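Local coordinates for putative transcriptional regulator protein (Vibrio parahaemolyticus, PDB 3ER6) that probably regulates transcription by binding specific DNA sequences, as AraC-family proteins do, and is represented by its DJ-1/PfpI-like domain, at residues R19-I24 with I61-T66; S26-L31 with I77-S82; D91-A96 with I118-K123; G84-S89 with A139-E144; Q155-D160 with H172-L177. The protein carries 1 engineered substitution. All coordinates share one frame; numbering follows the deposited sequence.

Contact 1: R19-I24 with I61-T66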
# COMPACT_ATOMS: atom_id res chain seq x y z
N ARG A 19 1.18 0.46 12.53
CA ARG A 19 2.38 1.16 12.09
C ARG A 19 2.76 0.83 10.64
O ARG A 19 3.33 1.68 9.93
CB ARG A 19 3.56 0.82 13.03
CG ARG A 19 3.35 1.19 14.55
CD ARG A 19 3.23 2.73 14.80
NE ARG A 19 1.85 3.18 14.55
CZ ARG A 19 1.50 4.46 14.41
NH1 ARG A 19 0.26 4.78 14.15
NH2 ARG A 19 2.41 5.43 14.49
N TYR A 20 2.39 -0.38 10.19
CA TYR A 20 2.79 -0.86 8.89
C TYR A 20 1.72 -1.79 8.38
O TYR A 20 1.86 -3.01 8.45
CB TYR A 20 4.14 -1.63 9.00
CG TYR A 20 5.26 -0.67 9.36
CD1 TYR A 20 5.73 0.26 8.42
CD2 TYR A 20 5.83 -0.66 10.65
CE1 TYR A 20 6.79 1.17 8.77
CE2 TYR A 20 6.82 0.26 11.01
CZ TYR A 20 7.31 1.14 10.09
OH TYR A 20 8.32 2.01 10.47
N PHE A 21 0.58 -1.22 8.00
CA PHE A 21 -0.49 -2.07 7.44
C PHE A 21 -0.79 -1.78 5.98
O PHE A 21 -1.56 -2.54 5.34
CB PHE A 21 -1.78 -2.00 8.28
CG PHE A 21 -2.61 -0.75 8.04
CD1 PHE A 21 -3.77 -0.79 7.28
CD2 PHE A 21 -2.23 0.48 8.61
CE1 PHE A 21 -4.54 0.38 7.06
CE2 PHE A 21 -3.00 1.63 8.41
CZ PHE A 21 -4.15 1.58 7.62
N ALA A 22 -0.18 -0.72 5.41
CA ALA A 22 -0.47 -0.37 3.98
C ALA A 22 -0.27 -1.53 3.05
O ALA A 22 -1.06 -1.72 2.14
CB ALA A 22 0.37 0.78 3.50
N SER A 23 0.80 -2.31 3.23
CA SER A 23 1.02 -3.42 2.27
C SER A 23 -0.05 -4.53 2.33
O SER A 23 -0.27 -5.26 1.32
CB SER A 23 2.45 -4.02 2.41
OG SER A 23 2.68 -4.53 3.75
N ILE A 24 -0.69 -4.70 3.48
CA ILE A 24 -1.84 -5.61 3.55
C ILE A 24 -2.95 -5.06 2.65
O ILE A 24 -3.55 -5.78 1.87
CB ILE A 24 -2.35 -5.72 5.01
CG1 ILE A 24 -1.46 -6.71 5.77
CG2 ILE A 24 -3.81 -6.19 5.10
CD1 ILE A 24 -1.63 -8.23 5.21
N ILE A 61 -5.65 7.86 12.04
CA ILE A 61 -6.81 7.03 11.66
C ILE A 61 -6.98 5.81 12.55
O ILE A 61 -6.01 5.31 13.20
CB ILE A 61 -6.73 6.53 10.18
CG1 ILE A 61 -5.48 5.63 9.98
CG2 ILE A 61 -6.76 7.73 9.25
CD1 ILE A 61 -5.28 5.06 8.55
N SER A 62 -8.23 5.36 12.61
CA SER A 62 -8.55 4.13 13.29
C SER A 62 -9.10 3.23 12.18
O SER A 62 -9.92 3.69 11.37
CB SER A 62 -9.68 4.37 14.28
OG SER A 62 -9.77 3.27 15.07
N VAL A 63 -8.73 1.96 12.21
CA VAL A 63 -9.18 0.96 11.22
C VAL A 63 -9.96 -0.21 11.89
O VAL A 63 -9.40 -1.06 12.60
CB VAL A 63 -8.00 0.43 10.40
CG1 VAL A 63 -8.51 -0.50 9.23
CG2 VAL A 63 -7.23 1.62 9.74
N GLN A 64 -11.26 -0.22 11.69
CA GLN A 64 -12.10 -1.15 12.41
C GLN A 64 -12.48 -2.36 11.52
O GLN A 64 -13.17 -2.19 10.48
CB GLN A 64 -13.35 -0.44 12.87
CG GLN A 64 -14.42 -1.40 13.39
CD GLN A 64 -14.07 -1.96 14.76
OE1 GLN A 64 -13.91 -1.21 15.73
NE2 GLN A 64 -13.96 -3.27 14.84
N PRO A 65 -12.01 -3.56 11.92
CA PRO A 65 -12.41 -4.77 11.13
C PRO A 65 -13.83 -5.21 11.39
O PRO A 65 -14.46 -4.77 12.35
CB PRO A 65 -11.45 -5.88 11.64
CG PRO A 65 -11.06 -5.45 13.06
CD PRO A 65 -11.05 -3.89 13.01
N THR A 66 -14.33 -6.15 10.58
CA THR A 66 -15.65 -6.65 10.82
C THR A 66 -15.67 -8.19 10.83
O THR A 66 -16.73 -8.82 10.68
CB THR A 66 -16.67 -6.09 9.79
OG1 THR A 66 -16.23 -6.41 8.47
CG2 THR A 66 -16.83 -4.54 9.95
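The far end of the Phe-21 ring abuts two aliphatic side chains of strand 61-64. Its CZ lies 3.7 Å from CG2 of Val-63 and 3.8 Å from CD1 of Ile-61, the nearest approach to both, with CE1 and CE2 close behind. The Ile-61 methyl sits at the ring edge, close to the ring plane, and also approaches CE2; the Val-63 branch comes in obliquely toward CE1. Ile-61 gets there with an extended chain, CD1 anti to CA (chi2 -180°), which carries the methyl out to a ring its CB does not face. One shell out, Leu-55 of strand 55-57 packs on both Phe-21 and Val-63, tying the two-stranded antiparallel sheet to the start of helix 22-37. The second subunit is close by: its Ile-25 packs on Phe-21, its Val-47 on Ile-61, and residues 62-64 pair in antiparallel fashion with a strand of that chain. Glu-29 of the second subunit accepts a hydrogen bond from the backbone N of Ala-22 and a weak one from that of Phe-21. With no hydrogen bond between the segments, their contact rests on fit and burial of three apolar side chains, beside the second subunit.

Contact 2: S26-L31 with I77-S82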
# COMPACT_ATOMS: atom_id res chain seq x y z
N SER A 26 -2.71 -2.84 0.14
CA SER A 26 -2.38 -2.85 -1.30
C SER A 26 -2.54 -4.28 -1.88
O SER A 26 -2.98 -4.43 -3.01
CB SER A 26 -0.98 -2.29 -1.57
OG SER A 26 0.01 -3.10 -0.96
N SER A 27 -2.22 -5.31 -1.09
CA SER A 27 -2.30 -6.67 -1.56
C SER A 27 -3.76 -7.00 -1.84
O SER A 27 -4.03 -7.61 -2.84
CB SER A 27 -1.71 -7.70 -0.57
OG SER A 27 -0.34 -7.41 -0.31
N LEU A 28 -4.67 -6.60 -0.95
CA LEU A 28 -6.09 -6.83 -1.22
C LEU A 28 -6.60 -6.02 -2.41
O LEU A 28 -7.46 -6.50 -3.17
CB LEU A 28 -6.95 -6.52 0.02
CG LEU A 28 -6.66 -7.41 1.25
CD1 LEU A 28 -7.63 -7.13 2.40
CD2 LEU A 28 -6.59 -8.94 0.90
N GLU A 29 -6.15 -4.78 -2.54
CA GLU A 29 -6.57 -4.00 -3.70
C GLU A 29 -6.14 -4.72 -4.95
O GLU A 29 -6.89 -4.75 -5.92
CB GLU A 29 -5.88 -2.62 -3.65
CG GLU A 29 -6.57 -1.75 -2.54
CD GLU A 29 -5.95 -0.34 -2.30
OE1 GLU A 29 -5.08 0.07 -3.05
OE2 GLU A 29 -6.37 0.31 -1.32
N ILE A 30 -4.92 -5.28 -4.98
CA ILE A 30 -4.46 -5.96 -6.20
C ILE A 30 -5.28 -7.23 -6.40
O ILE A 30 -5.78 -7.49 -7.47
CB ILE A 30 -2.91 -6.32 -6.16
CG1 ILE A 30 -2.06 -5.03 -6.14
CG2 ILE A 30 -2.46 -7.28 -7.39
CD1 ILE A 30 -0.61 -5.23 -5.72
N LEU A 31 -5.35 -8.09 -5.38
CA LEU A 31 -6.16 -9.30 -5.52
C LEU A 31 -7.61 -9.06 -5.97
O LEU A 31 -8.11 -9.80 -6.87
CB LEU A 31 -6.09 -10.15 -4.25
CG LEU A 31 -4.65 -10.67 -3.95
CD1 LEU A 31 -4.71 -11.44 -2.63
CD2 LEU A 31 -3.97 -11.51 -5.11
N ILE A 77 -6.27 -18.54 1.00
CA ILE A 77 -5.03 -17.76 1.19
C ILE A 77 -5.06 -17.06 2.56
O ILE A 77 -6.11 -16.54 2.96
CB ILE A 77 -4.88 -16.67 0.13
CG1 ILE A 77 -4.86 -17.29 -1.29
CG2 ILE A 77 -3.62 -15.86 0.38
CD1 ILE A 77 -5.28 -16.21 -2.39
N LEU A 78 -3.92 -17.10 3.27
CA LEU A 78 -3.73 -16.27 4.46
C LEU A 78 -2.58 -15.31 4.15
O LEU A 78 -1.50 -15.77 3.78
CB LEU A 78 -3.43 -17.11 5.72
CG LEU A 78 -2.97 -16.32 6.98
CD1 LEU A 78 -4.10 -15.50 7.65
CD2 LEU A 78 -2.28 -17.21 8.07
N ILE A 79 -2.79 -14.00 4.30
CA ILE A 79 -1.67 -13.05 4.22
C ILE A 79 -1.27 -12.62 5.63
O ILE A 79 -2.12 -12.26 6.46
CB ILE A 79 -2.05 -11.80 3.38
CG1 ILE A 79 -2.61 -12.26 2.05
CG2 ILE A 79 -0.82 -10.82 3.21
CD1 ILE A 79 -3.11 -11.15 1.20
N ILE A 80 0.01 -12.70 5.91
CA ILE A 80 0.51 -12.22 7.17
C ILE A 80 1.30 -10.97 6.86
O ILE A 80 2.37 -11.01 6.20
CB ILE A 80 1.43 -13.26 7.83
CG1 ILE A 80 0.66 -14.60 8.06
CG2 ILE A 80 2.08 -12.69 9.08
CD1 ILE A 80 1.66 -15.72 8.46
N GLY A 81 0.76 -9.84 7.31
CA GLY A 81 1.46 -8.55 7.07
C GLY A 81 2.65 -8.25 7.99
O GLY A 81 3.06 -9.07 8.82
N SER A 82 3.18 -7.03 7.86
CA SER A 82 4.27 -6.51 8.67
C SER A 82 4.03 -6.59 10.16
O SER A 82 2.92 -6.37 10.68
CB SER A 82 4.54 -5.03 8.29
OG SER A 82 5.72 -4.61 8.93
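Ile-79 presses its tip against one face of helix 22-37, on the central sheet of the alpha/beta sandwich characteristic of the DJ-1/PfpI family. Strand 77-80 is an inner parallel strand, flanked by 9-14 and 110-114, and the local helix axis passes 11.1 Å from it at 150° between the N-to-C directions. Of the three residues with most surface buried here, Ile-79 gives the largest share, and all of its close approaches are made by CD1. CG1 stands anti to the carbonyl carbon (chi1 -52°) and the chain then runs on extended, which lifts the methyl off the sheet. Leu-31, next in buried surface, comes down from the helix to meet Ile-79 tip to tip. Ser-27 meets CD1 of Ile-79 with its CB, at 4.1 Å, not with its hydroxyl, which is bonded to the backbone O of Ser-23 one turn back. Leu-28 runs antiparallel alongside Ile-79, its CD2 4.1 Å from CD1 of Ile-79, and also packs on Val-11 and Ala-13 of strand 9-14. Met-176 of helix 173-184 borders Ser-27 on the same side of the sheet. CD1 of Leu-31 lies 4.2 Å from CD1 of Ile-79.

Contact 3: D91-A96 with I118-K123. Engineered in segment 91-96: Lys-92 (natural residue Asn).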
# COMPACT_ATOMS: atom_id res chain seq x y z
N ASP A 91 7.89 -11.49 19.92
CA ASP A 91 7.70 -12.29 21.12
C ASP A 91 6.40 -11.96 21.81
O ASP A 91 6.00 -12.67 22.73
CB ASP A 91 8.87 -12.12 22.12
CG ASP A 91 10.13 -12.87 21.67
OD1 ASP A 91 10.06 -13.64 20.65
OD2 ASP A 91 11.20 -12.68 22.32
N LYS A 92 5.75 -10.89 21.38
CA LYS A 92 4.50 -10.45 21.99
C LYS A 92 3.27 -11.02 21.27
O LYS A 92 2.14 -10.83 21.72
CB LYS A 92 4.43 -8.92 22.04
CG LYS A 92 5.59 -8.26 22.77
CD LYS A 92 5.49 -6.73 22.67
CE LYS A 92 5.17 -6.09 24.02
NZ LYS A 92 3.70 -5.78 24.20
N ILE A 93 3.49 -11.74 20.17
CA ILE A 93 2.37 -12.25 19.40
C ILE A 93 1.67 -13.37 20.17
O ILE A 93 2.32 -14.28 20.68
CB ILE A 93 2.84 -12.78 18.01
CG1 ILE A 93 3.32 -11.58 17.18
CG2 ILE A 93 1.70 -13.53 17.28
CD1 ILE A 93 3.85 -11.99 15.80
N ASP A 94 0.36 -13.30 20.25
CA ASP A 94 -0.45 -14.32 20.92
C ASP A 94 -0.07 -15.72 20.43
O ASP A 94 -0.15 -16.02 19.25
CB ASP A 94 -1.92 -13.99 20.60
CG ASP A 94 -2.91 -14.81 21.36
OD1 ASP A 94 -2.54 -15.78 22.06
OD2 ASP A 94 -4.11 -14.49 21.18
N PRO A 95 0.31 -16.62 21.34
CA PRO A 95 0.60 -18.02 20.92
C PRO A 95 -0.55 -18.72 20.20
O PRO A 95 -0.32 -19.58 19.34
CB PRO A 95 0.86 -18.74 22.23
CG PRO A 95 0.66 -17.75 23.33
CD PRO A 95 0.65 -16.37 22.75
N ALA A 96 -1.78 -18.42 20.59
CA ALA A 96 -2.94 -18.99 19.92
C ALA A 96 -2.99 -18.59 18.44
O ALA A 96 -3.51 -19.32 17.59
CB ALA A 96 -4.21 -18.61 20.61
N ILE A 118 7.45 -12.09 7.31
CA ILE A 118 8.37 -13.22 7.06
C ILE A 118 8.97 -13.80 8.38
O ILE A 118 9.14 -15.03 8.51
CB ILE A 118 9.47 -12.91 5.98
CG1 ILE A 118 8.79 -12.67 4.62
CG2 ILE A 118 10.53 -14.10 5.89
CD1 ILE A 118 9.61 -11.88 3.65
N PHE A 119 9.22 -12.94 9.37
CA PHE A 119 9.75 -13.37 10.65
C PHE A 119 8.71 -14.29 11.34
O PHE A 119 9.10 -15.22 12.08
CB PHE A 119 10.04 -12.17 11.58
CG PHE A 119 11.32 -11.43 11.26
CD1 PHE A 119 11.44 -10.70 10.07
CD2 PHE A 119 12.40 -11.46 12.15
CE1 PHE A 119 12.62 -10.02 9.78
CE2 PHE A 119 13.58 -10.79 11.85
CZ PHE A 119 13.68 -10.06 10.68
N VAL A 120 7.42 -14.01 11.14
CA VAL A 120 6.35 -14.86 11.70
C VAL A 120 6.37 -16.28 11.10
O VAL A 120 6.35 -17.31 11.82
CB VAL A 120 4.94 -14.22 11.49
CG1 VAL A 120 3.86 -15.12 12.12
CG2 VAL A 120 4.89 -12.79 12.10
N VAL A 121 6.44 -16.36 9.77
CA VAL A 121 6.49 -17.71 9.16
C VAL A 121 7.85 -18.42 9.53
O VAL A 121 7.86 -19.64 9.72
CB VAL A 121 6.25 -17.70 7.61
CG1 VAL A 121 4.89 -17.12 7.30
CG2 VAL A 121 7.32 -16.92 6.93
N ALA A 122 8.95 -17.67 9.65
CA ALA A 122 10.23 -18.28 10.12
C ALA A 122 10.05 -18.91 11.48
O ALA A 122 10.31 -20.10 11.65
CB ALA A 122 11.40 -17.26 10.12
N LYS A 123 9.59 -18.10 12.44
CA LYS A 123 9.32 -18.57 13.79
C LYS A 123 8.39 -19.78 13.83
O LYS A 123 8.61 -20.71 14.59
CB LYS A 123 8.73 -17.44 14.64
CG LYS A 123 8.54 -17.85 16.09
CD LYS A 123 8.23 -16.62 16.92
CE LYS A 123 8.12 -16.94 18.38
NZ LYS A 123 9.10 -18.04 18.73
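Ile-93 and Val-120 make the packed part of this contact, with CD1 of the isoleucine 3.9 Å from CG2 of the valine. The two side chains meet at a slant. Ile-93 is stretched out, its chi2 of 178° carrying CD1 the full length of the chain toward the helix, whereas Val-120 meets it with the branch that stands beside its own backbone N. Phe-98 of helix 95-106 packs on both residues, and Ile-101 and Ile-83 also touch Val-120. The valine is buried; the isoleucine is partly exposed.

The outer side is much looser. Asp-91 and Lys-123 are both exposed, and their opposite charges lie near each other without joining: OD1 of Asp-91 is 4.9 Å from NZ of Lys-123, too long for a salt bridge, and the nearer approach is to CE at 4.5 Å. At most a weak electrostatic attraction would be expected there. The Lys-123 side chain also touches Phe-98.

Just beyond Ile-93 the chain turns into a helix. Asp-94 takes the N-cap position, its OD1 accepting from the backbone N of Ala-96 at 3.1 Å, with the donor well above the carboxylate plane. The contact is therefore packing of the loop that leads into an N-capped helix against helix 117-124, at the periphery of an alpha/beta sandwich.

Contact 4: G84-S89 with A139-E144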
# COMPACT_ATOMS: atom_id res chain seq x y z
N GLY A 84 6.29 -4.79 11.91
CA GLY A 84 7.22 -3.68 12.25
C GLY A 84 8.57 -4.25 12.71
O GLY A 84 9.07 -5.19 12.12
N ASP A 85 9.12 -3.71 13.78
CA ASP A 85 10.40 -4.18 14.26
C ASP A 85 10.20 -5.44 15.05
O ASP A 85 9.61 -5.43 16.15
CB ASP A 85 11.04 -3.11 15.14
CG ASP A 85 12.42 -3.54 15.69
OD1 ASP A 85 12.92 -4.68 15.50
OD2 ASP A 85 13.00 -2.68 16.35
N PRO A 86 10.73 -6.55 14.51
CA PRO A 86 10.49 -7.87 15.14
C PRO A 86 11.02 -7.91 16.57
O PRO A 86 10.51 -8.67 17.40
CB PRO A 86 11.20 -8.85 14.22
CG PRO A 86 11.26 -8.11 12.85
CD PRO A 86 11.44 -6.63 13.23
N LEU A 87 12.04 -7.11 16.84
CA LEU A 87 12.70 -7.19 18.15
C LEU A 87 11.68 -6.69 19.16
O LEU A 87 11.63 -7.14 20.29
CB LEU A 87 13.93 -6.29 18.13
CG LEU A 87 15.12 -6.78 18.94
CD1 LEU A 87 15.38 -8.27 18.66
CD2 LEU A 87 16.33 -5.92 18.66
N GLU A 88 10.86 -5.75 18.72
CA GLU A 88 9.76 -5.20 19.51
C GLU A 88 8.60 -6.21 19.64
O GLU A 88 8.10 -6.50 20.74
CB GLU A 88 9.24 -4.00 18.75
CG GLU A 88 8.63 -2.92 19.58
CD GLU A 88 7.54 -3.43 20.51
OE1 GLU A 88 6.96 -4.50 20.24
OE2 GLU A 88 7.26 -2.73 21.53
N SER A 89 8.18 -6.79 18.51
CA SER A 89 6.84 -7.37 18.45
C SER A 89 6.80 -8.87 18.46
O SER A 89 5.80 -9.48 18.82
CB SER A 89 6.18 -6.88 17.18
OG SER A 89 6.94 -7.30 16.06
N ALA A 139 17.64 -7.56 7.39
CA ALA A 139 18.34 -8.82 7.09
C ALA A 139 19.30 -9.26 8.20
O ALA A 139 19.42 -10.47 8.51
CB ALA A 139 19.10 -8.76 5.75
N HIS A 140 20.00 -8.29 8.81
CA HIS A 140 20.88 -8.64 9.92
C HIS A 140 20.12 -9.32 11.07
O HIS A 140 20.50 -10.37 11.56
CB HIS A 140 21.61 -7.41 10.46
CG HIS A 140 22.52 -7.74 11.60
ND1 HIS A 140 23.74 -8.36 11.42
CD2 HIS A 140 22.36 -7.60 12.94
CE1 HIS A 140 24.31 -8.57 12.60
NE2 HIS A 140 23.49 -8.12 13.53
N LEU A 141 19.03 -8.69 11.50
CA LEU A 141 18.23 -9.24 12.59
C LEU A 141 17.72 -10.63 12.25
O LEU A 141 17.81 -11.55 13.08
CB LEU A 141 17.08 -8.30 12.96
CG LEU A 141 16.16 -8.75 14.10
CD1 LEU A 141 16.92 -8.89 15.43
CD2 LEU A 141 15.01 -7.74 14.29
N PHE A 142 17.19 -10.80 11.04
CA PHE A 142 16.74 -12.14 10.61
C PHE A 142 17.90 -13.14 10.78
O PHE A 142 17.70 -14.27 11.24
CB PHE A 142 16.32 -12.13 9.16
CG PHE A 142 15.55 -13.35 8.76
CD1 PHE A 142 14.17 -13.37 8.88
CD2 PHE A 142 16.21 -14.49 8.28
CE1 PHE A 142 13.45 -14.50 8.53
CE2 PHE A 142 15.50 -15.62 7.91
CZ PHE A 142 14.08 -15.61 8.05
N GLY A 143 19.10 -12.73 10.38
CA GLY A 143 20.29 -13.59 10.59
C GLY A 143 20.58 -13.91 12.05
O GLY A 143 20.98 -15.01 12.37
N GLU A 144 20.38 -12.95 12.94
CA GLU A 144 20.57 -13.18 14.38
C GLU A 144 19.54 -14.14 14.94
O GLU A 144 19.87 -15.07 15.68
CB GLU A 144 20.52 -11.85 15.13
CG GLU A 144 21.57 -10.85 14.65
CD GLU A 144 23.02 -11.38 14.76
OE1 GLU A 144 23.70 -11.00 15.75
OE2 GLU A 144 23.49 -12.15 13.88
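Leu-141 points from helix 136-145 into the first turn of helix 86-89, and its two methyls divide the work. The apolar contacts come first. CD1 meets CD1 of Leu-87 at 3.6 Å, the shortest approach between the segments. CD2 lies over the ring of Pro-86, 3.9 Å from its CD and scarcely farther from CB and CG, so this one methyl spans three ring atoms. The fork faces this way because CG of Leu-141 is anti to the backbone N (chi1 -180°), which extends the side chain from its helix. Leu-87 is exposed, and its chi1 of -146° lies away from the staggered values.

The polar part belongs to segment 84-89 itself. Asp-85 is the N-cap residue, and its OD1 accepts from the backbone N of Leu-87 at 2.9 Å, the N-H reaching OD1 from 53° out of the carboxylate plane. That same OD1 is 3.9 Å from CD2 of Leu-141, a van der Waals approach with the two side chains crossing at about a right angle. The aspartate thus caps the short helix and borders the leucine at once.

Helix 117-124 adjoins both partners through Phe-119, which packs on Pro-86 and on Leu-141 and meets the ring of Phe-142 edge to face. Phe-138, one turn before Leu-141, touches Asp-85 and Pro-86 as well. Helix 86-89, which follows strand 77-80, is in this way packed against helices 117-124 and 136-145.

Contact 5: Q155-D160 with H172-L177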
# COMPACT_ATOMS: atom_id res chain seq x y z
N GLN A 155 17.26 -12.46 -4.23
CA GLN A 155 15.86 -12.57 -4.56
C GLN A 155 15.03 -11.65 -3.66
O GLN A 155 15.40 -11.40 -2.51
CB GLN A 155 15.37 -13.97 -4.29
CG GLN A 155 15.77 -14.95 -5.32
CD GLN A 155 15.62 -16.34 -4.77
OE1 GLN A 155 16.60 -17.08 -4.71
NE2 GLN A 155 14.42 -16.68 -4.29
N LYS A 156 13.88 -11.18 -4.17
CA LYS A 156 13.01 -10.29 -3.36
C LYS A 156 11.80 -11.09 -2.97
O LYS A 156 10.92 -10.62 -2.23
CB LYS A 156 12.51 -9.09 -4.21
CG LYS A 156 13.56 -7.99 -4.56
CD LYS A 156 13.06 -7.17 -5.81
CE LYS A 156 13.44 -5.65 -5.88
NZ LYS A 156 14.86 -5.22 -5.68
N ALA A 157 11.69 -12.28 -3.55
CA ALA A 157 10.57 -13.15 -3.27
C ALA A 157 11.03 -14.62 -3.35
O ALA A 157 12.03 -14.95 -4.02
CB ALA A 157 9.42 -12.89 -4.23
N LEU A 158 10.27 -15.49 -2.72
CA LEU A 158 10.61 -16.95 -2.73
C LEU A 158 9.37 -17.76 -2.46
O LEU A 158 8.56 -17.37 -1.60
CB LEU A 158 11.62 -17.24 -1.60
CG LEU A 158 12.10 -18.65 -1.25
CD1 LEU A 158 13.51 -18.53 -0.65
CD2 LEU A 158 11.20 -19.38 -0.26
N ILE A 159 9.22 -18.88 -3.16
CA ILE A 159 8.10 -19.77 -2.94
C ILE A 159 8.60 -21.17 -2.53
O ILE A 159 9.48 -21.74 -3.16
CB ILE A 159 7.22 -19.84 -4.16
CG1 ILE A 159 6.80 -18.41 -4.57
CG2 ILE A 159 6.04 -20.82 -3.90
CD1 ILE A 159 6.00 -18.37 -5.89
N ASP A 160 8.05 -21.71 -1.45
CA ASP A 160 8.50 -22.98 -0.90
C ASP A 160 7.21 -23.73 -0.56
O ASP A 160 6.55 -23.49 0.48
CB ASP A 160 9.34 -22.73 0.35
CG ASP A 160 9.87 -24.02 1.01
OD1 ASP A 160 9.58 -25.13 0.54
OD2 ASP A 160 10.59 -23.89 2.01
N HIS A 172 5.03 -6.02 -3.94
CA HIS A 172 4.76 -7.46 -3.80
C HIS A 172 4.16 -8.05 -5.06
O HIS A 172 3.39 -9.02 -5.01
CB HIS A 172 3.83 -7.66 -2.59
CG HIS A 172 4.41 -7.09 -1.34
ND1 HIS A 172 5.45 -7.70 -0.67
CD2 HIS A 172 4.17 -5.93 -0.68
CE1 HIS A 172 5.79 -6.96 0.38
NE2 HIS A 172 5.03 -5.88 0.39
N SER A 173 4.49 -7.42 -6.19
CA SER A 173 3.93 -7.79 -7.50
C SER A 173 4.21 -9.21 -7.87
O SER A 173 3.30 -9.93 -8.35
CB SER A 173 4.51 -6.88 -8.62
OG SER A 173 4.20 -5.55 -8.30
N SER A 174 5.46 -9.66 -7.71
CA SER A 174 5.73 -10.98 -8.24
C SER A 174 4.89 -12.05 -7.50
O SER A 174 4.30 -12.93 -8.15
CB SER A 174 7.21 -11.35 -8.32
OG SER A 174 7.72 -11.62 -7.04
N VAL A 175 4.81 -11.95 -6.17
CA VAL A 175 3.99 -12.92 -5.43
C VAL A 175 2.50 -12.82 -5.72
O VAL A 175 1.82 -13.82 -5.96
CB VAL A 175 4.28 -12.88 -3.87
CG1 VAL A 175 3.21 -13.56 -3.13
CG2 VAL A 175 5.65 -13.56 -3.55
N MET A 176 1.97 -11.59 -5.66
CA MET A 176 0.54 -11.38 -5.86
C MET A 176 0.11 -11.88 -7.28
O MET A 176 -0.92 -12.55 -7.44
CB MET A 176 0.19 -9.90 -5.62
CG MET A 176 0.02 -9.54 -4.08
SD MET A 176 -0.59 -10.68 -2.80
CE MET A 176 0.52 -10.34 -1.43
N LEU A 177 0.92 -11.59 -8.29
CA LEU A 177 0.62 -12.04 -9.66
C LEU A 177 0.74 -13.56 -9.82
O LEU A 177 -0.00 -14.17 -10.57
CB LEU A 177 1.50 -11.36 -10.71
CG LEU A 177 1.30 -9.85 -10.78
CD1 LEU A 177 2.28 -9.30 -11.80
CD2 LEU A 177 -0.16 -9.48 -11.15
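Val-175 of helix 173-184 turns CG2 toward strand 157-160, where the methyl of Ala-157 meets it. Starting from CB, the valine divides: CG1 lies anti to the backbone N (chi1 164°), and CG2, beside that N, is the branch that touches, 3.9 Å from CB of Ala-157. Tyr-164 and Ser-166 of strand 163-166 and Val-112 of strand 110-114 also pack on the valine, so this buried side chain spans several strands of the sheet. The Ala-157 methyl has a second neighbour, OG of Ser-174 at 3.5 Å. Ser-174 sets its hydroxyl between the backbone N and the carbonyl carbon (chi1 75°), which brings OG to the CB of Ala-157; with a methyl opposite, this is packing and no hydrogen bond. On the strand side, NE2 of Gln-155 donates to the backbone O of Ala-157 at 3.0 Å, nearly straight at 165°. His-172, at the N-cap position, is tied by its ring nitrogens to Ser-166 OG and Pro-169 O. The backbones come close, CA of Ala-157 lying 6.9 Å from CA of Val-175, an approach made easier by the small Ala-157. This is helix-on-sheet packing at the antiparallel edge strand of an alpha/beta sandwich.

Contacts 1 and 2 share helix 22-37 and alternate along the chain, their centres 12 Å apart, with Ile-24 of one touching Ile-79 of the other; both reach the second subunit. Contact 5 comes last in sequence, its centre 12 Å from that of contact 2, and Met-176 joins the two on one side of the mixed sheet. Contact 3 is nested in the loop closed by contact 4, and Phe-119 links them, with centres 12 Å apart. Strand 77-80 sits between these groups: Ile-80 packs on Val-120 and Val-121. Contacts 3 and 4 lie beyond the sheet's other side and contact 1 brings in the separate two-stranded sheet, all within one DJ-1/PfpI-like domain.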